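Local atomic coordinates of glutathione transferase lambda1 (Populus trichocarpa, PDB entry 4PQH), a protein that binds glutathione and, as a Lambda-class member of the glutathione transferase superfamily, probably joins it to electrophilic substrates or acts as a thiol transferase. Residues 23-26 and 27-31; 60-63 and 64-67; 127-130 and 131-135; 212-215 and 216-219. One frame throughout, in Å; residues are numbered along the deposited sequence. Where two conformers were deposited one is given.

Contact 1 (23-26 and 27-31); sequences VFDG and TTRLY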
loop_
_atom_site.group_PDB
_atom_site.type_symbol
_atom_site.label_atom_id
_atom_site.label_comp_id
_atom_site.label_asym_id
_atom_site.label_seq_id
_atom_site.Cartn_x
_atom_site.Cartn_y
_atom_site.Cartn_z
ATOM N N VAL A 23 3.053 17.736 -17.277
ATOM C CA VAL A 23 4.083 16.811 -16.829
ATOM C C VAL A 23 5.420 17.525 -16.665
ATOM O O VAL A 23 5.848 18.269 -17.549
ATOM C CB VAL A 23 4.227 15.610 -17.782
ATOM C CG1 VAL A 23 5.343 14.687 -17.311
ATOM C CG2 VAL A 23 2.913 14.854 -17.868
ATOM N N PHE A 24 6.055 17.304 -15.519
ATOM C CA PHE A 24 7.337 17.919 -15.184
ATOM C C PHE A 24 7.272 19.443 -15.080
ATOM O O PHE A 24 8.196 20.136 -15.498
ATOM C CB PHE A 24 8.437 17.492 -16.165
ATOM C CG PHE A 24 8.814 16.038 -16.063
ATOM C CD1 PHE A 24 8.446 15.286 -14.960
ATOM C CD2 PHE A 24 9.546 15.429 -17.070
ATOM C CE1 PHE A 24 8.797 13.951 -14.866
ATOM C CE2 PHE A 24 9.901 14.094 -16.980
ATOM C CZ PHE A 24 9.524 13.355 -15.877
ATOM N N ASP A 25 6.187 19.957 -14.512
ATOM C CA ASP A 25 6.058 21.396 -14.286
ATOM C C ASP A 25 6.556 21.790 -12.898
ATOM O O ASP A 25 6.495 22.956 -12.515
ATOM C CB ASP A 25 4.606 21.846 -14.474
ATOM C CG ASP A 25 3.679 21.300 -13.400
ATOM O OD1 ASP A 25 4.052 20.325 -12.720
ATOM O OD2 ASP A 25 2.568 21.845 -13.243
ATOM N N GLY A 26 7.034 20.809 -12.139
ATOM C CA GLY A 26 7.538 21.065 -10.804
ATOM C C GLY A 26 6.623 20.575 -9.697
ATOM O O GLY A 26 7.044 20.446 -8.551
ATOM N N THR A 27 5.366 20.315 -10.038
ATOM C CA THR A 27 4.413 19.748 -9.091
ATOM C C THR A 27 4.661 18.253 -8.940
ATOM O O THR A 27 4.922 17.559 -9.926
ATOM C CB THR A 27 2.954 19.970 -9.563
ATOM O OG1 THR A 27 2.621 21.360 -9.459
ATOM C CG2 THR A 27 1.971 19.167 -8.718
ATOM N N THR A 28 4.591 17.760 -7.707
ATOM C CA THR A 28 4.696 16.329 -7.457
ATOM C C THR A 28 3.328 15.668 -7.629
ATOM O O THR A 28 2.340 16.099 -7.034
ATOM C CB THR A 28 5.267 16.051 -6.057
ATOM O OG1 THR A 28 6.565 16.652 -5.957
ATOM C CG2 THR A 28 5.385 14.557 -5.812
ATOM N N ARG A 29 3.267 14.636 -8.469
ATOM C CA ARG A 29 2.016 13.933 -8.728
ATOM C C ARG A 29 2.149 12.448 -8.455
ATOM O O ARG A 29 3.120 11.817 -8.869
ATOM C CB ARG A 29 1.571 14.151 -10.174
ATOM C CG ARG A 29 1.252 15.594 -10.494
ATOM C CD ARG A 29 0.831 15.783 -11.942
ATOM N NE ARG A 29 0.495 17.182 -12.182
ATOM C CZ ARG A 29 1.391 18.128 -12.437
ATOM N NH1 ARG A 29 2.684 17.828 -12.498
ATOM N NH2 ARG A 29 0.996 19.377 -12.629
ATOM N N LEU A 30 1.164 11.896 -7.752
ATOM C CA LEU A 30 1.094 10.470 -7.500
ATOM C C LEU A 30 -0.050 9.893 -8.325
ATOM O O LEU A 30 -1.222 10.171 -8.060
ATOM C CB LEU A 30 0.862 10.210 -6.015
ATOM C CG LEU A 30 0.570 8.764 -5.620
ATOM C CD1 LEU A 30 1.719 7.843 -6.005
ATOM C CD2 LEU A 30 0.257 8.662 -4.136
ATOM N N TYR A 31 0.290 9.100 -9.335
ATOM C CA TYR A 31 -0.726 8.526 -10.211
ATOM C C TYR A 31 -1.240 7.228 -9.620
ATOM O O TYR A 31 -0.464 6.319 -9.319
ATOM C CB TYR A 31 -0.177 8.306 -11.621
ATOM C CG TYR A 31 0.214 9.600 -12.295
ATOM C CD1 TYR A 31 1.447 10.193 -12.040
ATOM C CD2 TYR A 31 -0.656 10.250 -13.165
ATOM C CE1 TYR A 31 1.807 11.378 -12.628
ATOM C CE2 TYR A 31 -0.295 11.452 -13.772
ATOM C CZ TYR A 31 0.943 12.005 -13.498
ATOM O OH TYR A 31 1.325 13.194 -14.076
HETATM O O HOH W 1 6.305 17.771 -12.083
HETATM O O HOH W 2 6.573 19.380 -5.708
#

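Contact 2 (60-63 and 64-67); sequences IDLQ and DRPA. With GSH (glutathione), chain C.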
loop_
_atom_site.group_PDB
_atom_site.type_symbol
_atom_site.label_atom_id
_atom_site.label_comp_id
_atom_site.label_asym_id
_atom_site.label_seq_id
_atom_site.Cartn_x
_atom_site.Cartn_y
_atom_site.Cartn_z
ATOM N N ILE A 60 -6.689 7.594 -12.145
ATOM C CA ILE A 60 -7.102 7.214 -13.485
ATOM C C ILE A 60 -7.977 5.971 -13.420
ATOM O O ILE A 60 -7.959 5.226 -12.436
ATOM C CB ILE A 60 -5.890 7.000 -14.432
ATOM C CG1 ILE A 60 -5.054 5.792 -13.998
ATOM C CG2 ILE A 60 -5.033 8.265 -14.515
ATOM C CD1 ILE A 60 -3.923 5.461 -14.961
ATOM N N ASP A 61 -8.758 5.765 -14.475
ATOM C CA ASP A 61 -9.671 4.636 -14.588
ATOM C C ASP A 61 -8.956 3.589 -15.423
ATOM O O ASP A 61 -8.760 3.789 -16.608
ATOM C CB ASP A 61 -10.932 5.112 -15.313
ATOM C CG ASP A 61 -11.999 4.035 -15.443
ATOM O OD1 ASP A 61 -11.698 2.834 -15.278
ATOM O OD2 ASP A 61 -13.157 4.406 -15.730
ATOM N N LEU A 62 -8.555 2.477 -14.819
ATOM C CA LEU A 62 -7.774 1.477 -15.552
ATOM C C LEU A 62 -8.547 0.738 -16.650
ATOM O O LEU A 62 -7.942 0.128 -17.528
ATOM C CB LEU A 62 -7.139 0.471 -14.594
ATOM C CG LEU A 62 -6.186 1.040 -13.538
ATOM C CD1 LEU A 62 -5.656 -0.093 -12.689
ATOM C CD2 LEU A 62 -5.044 1.808 -14.181
ATOM N N GLN A 63 -9.873 0.789 -16.600
ATOM C CA GLN A 63 -10.685 0.149 -17.634
ATOM C C GLN A 63 -10.936 1.084 -18.807
ATOM O O GLN A 63 -11.271 0.644 -19.906
ATOM C CB GLN A 63 -12.016 -0.334 -17.059
ATOM C CG GLN A 63 -11.872 -1.310 -15.910
ATOM C CD GLN A 63 -10.900 -2.436 -16.217
ATOM O OE1 GLN A 63 -10.926 -3.020 -17.300
ATOM N NE2 GLN A 63 -10.030 -2.741 -15.259
ATOM N N ASP A 64 -10.774 2.375 -18.563
ATOM C CA ASP A 64 -10.994 3.397 -19.569
ATOM C C ASP A 64 -9.922 4.463 -19.377
ATOM O O ASP A 64 -10.219 5.599 -19.011
ATOM C CB ASP A 64 -12.392 3.992 -19.391
ATOM C CG ASP A 64 -12.742 4.991 -20.469
ATOM O OD1 ASP A 64 -12.035 5.023 -21.491
ATOM O OD2 ASP A 64 -13.724 5.740 -20.294
ATOM N N ARG A 65 -8.668 4.090 -19.610
ATOM C CA ARG A 65 -7.565 4.944 -19.191
ATOM C C ARG A 65 -7.073 5.890 -20.271
ATOM O O ARG A 65 -7.171 5.596 -21.466
ATOM C CB ARG A 65 -6.413 4.122 -18.585
ATOM C CG ARG A 65 -5.357 3.660 -19.561
ATOM C CD ARG A 65 -4.359 2.756 -18.857
ATOM N NE ARG A 65 -4.992 1.521 -18.409
ATOM C CZ ARG A 65 -4.332 0.467 -17.942
ATOM N NH1 ARG A 65 -3.008 0.496 -17.853
ATOM N NH2 ARG A 65 -4.996 -0.614 -17.562
ATOM N N PRO A 66 -6.566 7.052 -19.845
ATOM C CA PRO A 66 -6.008 8.032 -20.775
ATOM C C PRO A 66 -4.760 7.498 -21.462
ATOM O O PRO A 66 -3.852 6.979 -20.807
ATOM C CB PRO A 66 -5.646 9.202 -19.861
ATOM C CG PRO A 66 -5.517 8.610 -18.507
ATOM C CD PRO A 66 -6.539 7.537 -18.455
ATOM N N ALA A 67 -4.726 7.620 -22.785
ATOM C CA ALA A 67 -3.577 7.190 -23.567
ATOM C C ALA A 67 -2.337 7.993 -23.196
ATOM O O ALA A 67 -1.215 7.496 -23.311
ATOM C CB ALA A 67 -3.867 7.317 -25.052
HETATM N N1 GSH C . 4.621 -4.389 -9.038
HETATM C CA1 GSH C . 3.758 -3.238 -9.223
HETATM C C1 GSH C . 3.837 -2.425 -7.964
HETATM O O11 GSH C . 4.184 -2.987 -6.903
HETATM O O12 GSH C . 3.583 -1.206 -7.984
HETATM C CB1 GSH C . 2.318 -3.684 -9.493
HETATM C CG1 GSH C . 1.413 -2.546 -9.960
HETATM C CD1 GSH C . 0.111 -3.110 -10.488
HETATM O OE1 GSH C . 0.018 -4.492 -10.744
HETATM N N2 GSH C . -0.910 -2.278 -10.701
HETATM C CA2 GSH C . -2.066 -2.772 -11.440
HETATM C C2 GSH C . -2.201 -2.093 -12.767
HETATM O O2 GSH C . -1.737 -0.780 -12.938
HETATM C CB2 GSH C . -3.365 -2.548 -10.681
HETATM S SG2 GSH C . -3.611 -3.659 -9.272
HETATM N N3 GSH C . -2.778 -2.767 -13.758
HETATM C CA3 GSH C . -2.995 -2.108 -15.032
HETATM C C3 GSH C . -2.367 -2.872 -16.170
HETATM O O31 GSH C . -2.559 -2.511 -17.351
HETATM O O32 GSH C . -1.638 -3.864 -15.948
#

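Contact 3 (127-130 and 131-135); sequences GSFS and KANNS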
loop_
_atom_site.group_PDB
_atom_site.type_symbol
_atom_site.label_atom_id
_atom_site.label_comp_id
_atom_site.label_asym_id
_atom_site.label_seq_id
_atom_site.Cartn_x
_atom_site.Cartn_y
_atom_site.Cartn_z
ATOM N N GLY A 127 5.201 -10.938 -1.937
ATOM C CA GLY A 127 4.784 -11.708 -3.101
ATOM C C GLY A 127 4.161 -13.037 -2.719
ATOM O O GLY A 127 3.099 -13.407 -3.234
ATOM N N SER A 128 4.826 -13.763 -1.824
ATOM C CA SER A 128 4.336 -15.055 -1.350
ATOM C C SER A 128 3.011 -14.892 -0.636
ATOM O O SER A 128 2.123 -15.729 -0.759
ATOM C CB SER A 128 5.345 -15.704 -0.399
ATOM O OG SER A 128 6.618 -15.837 -1.010
ATOM N N PHE A 129 2.885 -13.812 0.128
ATOM C CA PHE A 129 1.662 -13.543 0.860
ATOM C C PHE A 129 0.471 -13.386 -0.092
ATOM O O PHE A 129 -0.586 -13.992 0.104
ATOM C CB PHE A 129 1.836 -12.288 1.715
ATOM C CG PHE A 129 0.640 -11.960 2.555
ATOM C CD1 PHE A 129 0.283 -12.770 3.627
ATOM C CD2 PHE A 129 -0.136 -10.848 2.267
ATOM C CE1 PHE A 129 -0.824 -12.460 4.414
ATOM C CE2 PHE A 129 -1.240 -10.530 3.048
ATOM C CZ PHE A 129 -1.585 -11.343 4.118
ATOM N N SER A 130 0.642 -12.562 -1.118
ATOM C CA SER A 130 -0.391 -12.392 -2.137
ATOM C C SER A 130 -0.683 -13.692 -2.882
ATOM O O SER A 130 -1.844 -14.054 -3.100
ATOM C CB SER A 130 0.016 -11.305 -3.134
ATOM O OG SER A 130 -0.379 -10.027 -2.675
ATOM N N LYS A 131 0.377 -14.398 -3.254
ATOM C CA LYS A 131 0.222 -15.639 -4.005
ATOM C C LYS A 131 -0.565 -16.674 -3.203
ATOM O O LYS A 131 -1.464 -17.313 -3.728
ATOM C CB LYS A 131 1.590 -16.178 -4.419
ATOM C CG LYS A 131 1.535 -17.396 -5.305
ATOM C CD LYS A 131 2.863 -17.621 -5.997
ATOM C CE LYS A 131 2.819 -18.899 -6.793
ATOM N NZ LYS A 131 3.955 -19.043 -7.755
ATOM N N ALA A 132 -0.261 -16.792 -1.914
ATOM C CA ALA A 132 -0.955 -17.731 -1.041
ATOM C C ALA A 132 -2.450 -17.420 -0.951
ATOM O O ALA A 132 -3.303 -18.321 -1.023
ATOM C CB ALA A 132 -0.341 -17.708 0.345
ATOM N N ASN A 133 -2.772 -16.142 -0.799
ATOM C CA ASN A 133 -4.170 -15.751 -0.716
ATOM C C ASN A 133 -4.903 -15.952 -2.030
ATOM O O ASN A 133 -6.003 -16.500 -2.056
ATOM C CB ASN A 133 -4.283 -14.318 -0.208
ATOM C CG ASN A 133 -4.174 -14.244 1.289
ATOM O OD1 ASN A 133 -5.167 -14.387 1.990
ATOM N ND2 ASN A 133 -2.960 -14.068 1.792
ATOM N N ASN A 134 -4.284 -15.526 -3.119
ATOM C CA ASN A 134 -4.870 -15.727 -4.435
ATOM C C ASN A 134 -5.069 -17.197 -4.790
ATOM O O ASN A 134 -6.087 -17.556 -5.380
ATOM C CB ASN A 134 -4.072 -14.971 -5.490
ATOM C CG ASN A 134 -4.312 -13.482 -5.418
ATOM O OD1 ASN A 134 -5.453 -13.037 -5.282
ATOM N ND2 ASN A 134 -3.244 -12.705 -5.479
ATOM N N SER A 135 -4.109 -18.037 -4.405
ATOM C CA SER A 135 -4.230 -19.483 -4.578
ATOM C C SER A 135 -5.483 -19.990 -3.881
ATOM O O SER A 135 -6.191 -20.848 -4.399
ATOM C CB SER A 135 -3.000 -20.192 -4.008
ATOM O OG SER A 135 -3.114 -21.601 -4.122
HETATM O O HOH W 3 -2.846 -9.722 -4.502
#

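Contact 4 (212-215 and 216-219); sequences EAYN and QTRH. Unlike the reference sequence in segment 216-219: H219 (reference Arg).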
loop_
_atom_site.group_PDB
_atom_site.type_symbol
_atom_site.label_atom_id
_atom_site.label_comp_id
_atom_site.label_asym_id
_atom_site.label_seq_id
_atom_site.Cartn_x
_atom_site.Cartn_y
_atom_site.Cartn_z
ATOM N N GLU A 212 -5.818 7.254 11.138
ATOM C CA GLU A 212 -6.704 8.029 10.281
ATOM C C GLU A 212 -6.134 8.224 8.874
ATOM O O GLU A 212 -6.874 8.199 7.881
ATOM C CB GLU A 212 -7.020 9.375 10.942
ATOM C CG GLU A 212 -8.144 10.134 10.275
ATOM C CD GLU A 212 -9.428 9.322 10.186
ATOM O OE1 GLU A 212 -9.646 8.427 11.034
ATOM O OE2 GLU A 212 -10.224 9.585 9.262
ATOM N N ALA A 213 -4.819 8.397 8.784
ATOM C CA ALA A 213 -4.158 8.572 7.493
ATOM C C ALA A 213 -4.387 7.366 6.592
ATOM O O ALA A 213 -4.492 7.505 5.367
ATOM C CB ALA A 213 -2.677 8.795 7.678
ATOM N N TYR A 214 -4.455 6.183 7.204
ATOM C CA TYR A 214 -4.745 4.960 6.468
ATOM C C TYR A 214 -6.234 4.870 6.141
ATOM O O TYR A 214 -6.608 4.587 5.002
ATOM C CB TYR A 214 -4.295 3.729 7.258
ATOM C CG TYR A 214 -5.024 2.472 6.843
ATOM C CD1 TYR A 214 -4.858 1.933 5.570
ATOM C CD2 TYR A 214 -5.893 1.831 7.712
ATOM C CE1 TYR A 214 -5.530 0.790 5.190
ATOM C CE2 TYR A 214 -6.567 0.684 7.337
ATOM C CZ TYR A 214 -6.381 0.175 6.074
ATOM O OH TYR A 214 -7.061 -0.959 5.686
ATOM N N ASN A 215 -7.084 5.115 7.133
ATOM C CA ASN A 215 -8.530 5.080 6.914
ATOM C C ASN A 215 -8.988 5.969 5.767
ATOM O O ASN A 215 -9.923 5.628 5.032
ATOM C CB ASN A 215 -9.279 5.485 8.181
ATOM C CG ASN A 215 -9.083 4.503 9.312
ATOM O OD1 ASN A 215 -8.882 3.308 9.084
ATOM N ND2 ASN A 215 -9.138 5.002 10.543
ATOM N N GLN A 216 -8.327 7.110 5.609
ATOM C CA GLN A 216 -8.688 8.047 4.556
ATOM C C GLN A 216 -8.413 7.523 3.156
ATOM O O GLN A 216 -8.947 8.055 2.188
ATOM C CB GLN A 216 -7.979 9.379 4.767
ATOM C CG GLN A 216 -8.568 10.196 5.891
ATOM C CD GLN A 216 -7.591 11.214 6.404
ATOM O OE1 GLN A 216 -6.466 11.305 5.914
ATOM N NE2 GLN A 216 -8.003 11.984 7.406
ATOM N N THR A 217 -7.585 6.488 3.038
ATOM C CA THR A 217 -7.298 5.922 1.717
ATOM C C THR A 217 -8.352 4.898 1.346
ATOM O O THR A 217 -8.294 4.287 0.276
ATOM C CB THR A 217 -5.911 5.267 1.623
ATOM O OG1 THR A 217 -5.863 4.105 2.462
ATOM C CG2 THR A 217 -4.839 6.244 2.035
ATOM N N ARG A 218 -9.303 4.701 2.250
ATOM C CA ARG A 218 -10.481 3.904 1.950
ATOM C C ARG A 218 -11.597 4.835 1.477
ATOM O O ARG A 218 -12.670 4.381 1.087
ATOM C CB ARG A 218 -10.918 3.092 3.175
ATOM C CG ARG A 218 -9.890 2.057 3.622
ATOM C CD ARG A 218 -10.252 1.412 4.959
ATOM N NE ARG A 218 -11.047 0.193 4.812
ATOM C CZ ARG A 218 -10.930 -0.871 5.603
ATOM N NH1 ARG A 218 -10.046 -0.866 6.594
ATOM N NH2 ARG A 218 -11.690 -1.940 5.408
ATOM N N HIS A 219 -11.324 6.145 1.506
ATOM C CA HIS A 219 -12.270 7.164 1.035
ATOM C C HIS A 219 -12.349 7.165 -0.482
ATOM O O HIS A 219 -11.504 6.581 -1.160
ATOM C CB HIS A 219 -11.867 8.578 1.481
ATOM C CG HIS A 219 -12.025 8.835 2.948
ATOM N ND1 HIS A 219 -11.929 10.097 3.492
ATOM C CD2 HIS A 219 -12.266 7.997 3.985
ATOM C CE1 HIS A 219 -12.106 10.028 4.799
ATOM N NE2 HIS A 219 -12.312 8.765 5.124
#

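Contact 1 (23-26 and 27-31)
D25 OD1 takes two hydrogen bonds, one from each face of the carboxylate: the guanidinium NH1 of R29 lies 2.9 Å from it, and the backbone N of T27 lies 3.0 Å from the same oxygen. The second carboxylate oxygen is used as well, R29 NH2 standing 3.0 Å from D25 OD2, which makes the salt bridge end-on and bidentate. Both acceptors lie close to the guanidinium plane, yet they are met from above the carboxylate, the two planes being turned 37° apart. With CG of D25 set between its own N and carbonyl carbon (chi1 68°), the acid can face both donors. T27 CG2 rests over the centre of one guanidinium face, 3.9 Å above its plane. Water 1 joins G26 N to T27 O across the turn, and water 2 links G26 O with T28 OG1, an oxygen also hydrogen-bonded to H84. G26 has phi 107°, where a CB would press on the carbonyl O of D25. R29 NH1 has a second acid partner in E83, which also accepts from Y31 OH. The turn leads into strand 28-32, which lies between strands 55-59 and 81-84 in the thioredoxin-like sheet.

Contact 2 (60-63 and 64-67)
A bend at chi3 (65°), with CG of R65 turned between its backbone N and carbonyl carbon but nearer the latter (chi1 90°), folds the arginine chain back over the turn and brings the guanidinium alongside the backbone of L62. There NH2 of R65 donates to L62 O at 3.0 Å, in the carbonyl plane and on a lone pair; the NE bond to the same oxygen is weak. L62 CD2 lies over the centre of one guanidinium face, 4.0 Å above its plane. NH1 and NH2 of R65 both donate to the glycine carboxylate of glutathione, each nitrogen 3.1 Å from GSH O31, and N77 takes a further bond from NH1. Shortening R65 to alanine would probably leave that carboxylate without its arginine charge and L62 O without its side-chain donor. Toward the cysteine of glutathione, L62 CD1 is 3.9 Å from GSH CB2, the carbon bearing the sulfur SG2.

The turn beneath is closed by D61. Its OD1 accepts from Q63 N at 3.0 Å, forming an Asx turn, and its carbonyl O accepts from D64 N at 3.1 Å, with the donor above the carbonyl plane. D64 OD1 is bonded to S16. I60 CG2 packs against P66 CG at 4.0 Å, at the foot of this loop, which carries the chain from edge strand 55-59 into helix 67-73.

Contact 3 (127-130 and 131-135)
F129 and N133, one helical turn apart on helix 113-137 of the all-helical C-terminal part of the GST fold, are joined by an amide whose ND2 sits over the aromatic face. N133 ND2 is centred on the F129 ring, 3.7 Å above its plane, with the amide plane turned 64° from the ring. The same nitrogen donates to F129 O at 2.9 Å, and the bond is nearly straight, with an N-H...O angle of 171°. F129 O also receives the regular helical bond from N133 N, at 3.2 Å, and the two donors approach from opposite faces of the carbonyl plane. One residue therefore supplies both bonds to this oxygen, and the side-chain bond limits the rotation of the buried amide.

The ring comes to lie beneath ND2 because F129 CG is anti to its backbone N (chi1 -178°), while N133 CG is anti to its carbonyl carbon, beside its own N. The backbone around them continues the helical ladder: K131 N bonds to G127 O, A132 N to S128 O and N134 N to S130 O.

Outside the pair, F148 and Y175 meet F129 edge-to-face. Helices 144-154 and 170-190 supply the packing around N133, through A144 and F148 from the first and F182 and L186 from the second. This side of helix 113-137 is thus built into the helical bundle.

Away from the F129 ring, water 3 bridges S130 and N134, lying 3.1 Å from S130 OG and accepting from N134 ND2 at 3.2 Å.

Contact 4 (212-215 and 216-219)
From residue 216 on, the backbone bonds change span: Q216 N bonds to E212 O four residues back, at 2.9 Å, but T217 N and R218 N bond to carbonyls three residues back, Y214 O and N215 O. Both of these later donors stand well above the carbonyl planes.

T217 adds a side-chain bond to the first of these carbonyls. Its OG1 donates to Y214 O at 2.7 Å, in the carbonyl plane, because chi1 of 67° sets the hydroxyl between the backbone N and carbonyl carbon of its own residue. Y214 O is thus gripped twice by one threonine, whose hydroxyl is also bonded to Q40 of helix 37-48. The three-residue bonds are of the 3-10 kind, following the alpha-type bond of Q216. T217 packs this late segment on helix 37-48 of the thioredoxin-like part, touching W43, I44 and N47; Y214 touches I44.

The Q216 side chain, extended beyond CG, crosses that of E212 at about a right angle, its NE2 3.4 Å from E212 CG, with amide and carboxylate planes 77° apart. With an alanine in place of Q216, the E212 methylene and the carbonyl E212 O would probably lose the amide now packed against them.

H219, a histidine where the reference sequence has arginine, places one ring face over Q216 CA, 3.6 Å from the ring plane. Y214 OH is hydrogen-bonded to E180 of helix 170-190, and R218 NH1 lies 3.1 Å from Y214 OH at an angle too poor for a bond.

In the fold
The four contacts follow one another along the chain. Contacts 1 and 2 belong to the thioredoxin-like part: the first leads into strand 28-32 and the second leaves the neighbouring, parallel strand 55-59, their centres about 18 Å apart. Contact 3 lies on helix 113-137 of the helical part, its centre about 33 Å from that of contact 1, on the opposite side of the chain's centre. Contact 4, late in the chain, packs on helix 37-48, its centre about 24 Å from that of contact 3. Glutathione is bound directly by contact 2, whereas S130 of contact 3 has its side chain about 9 Å from it, so the ligand, held by the thioredoxin-like part, has the helical part nearby.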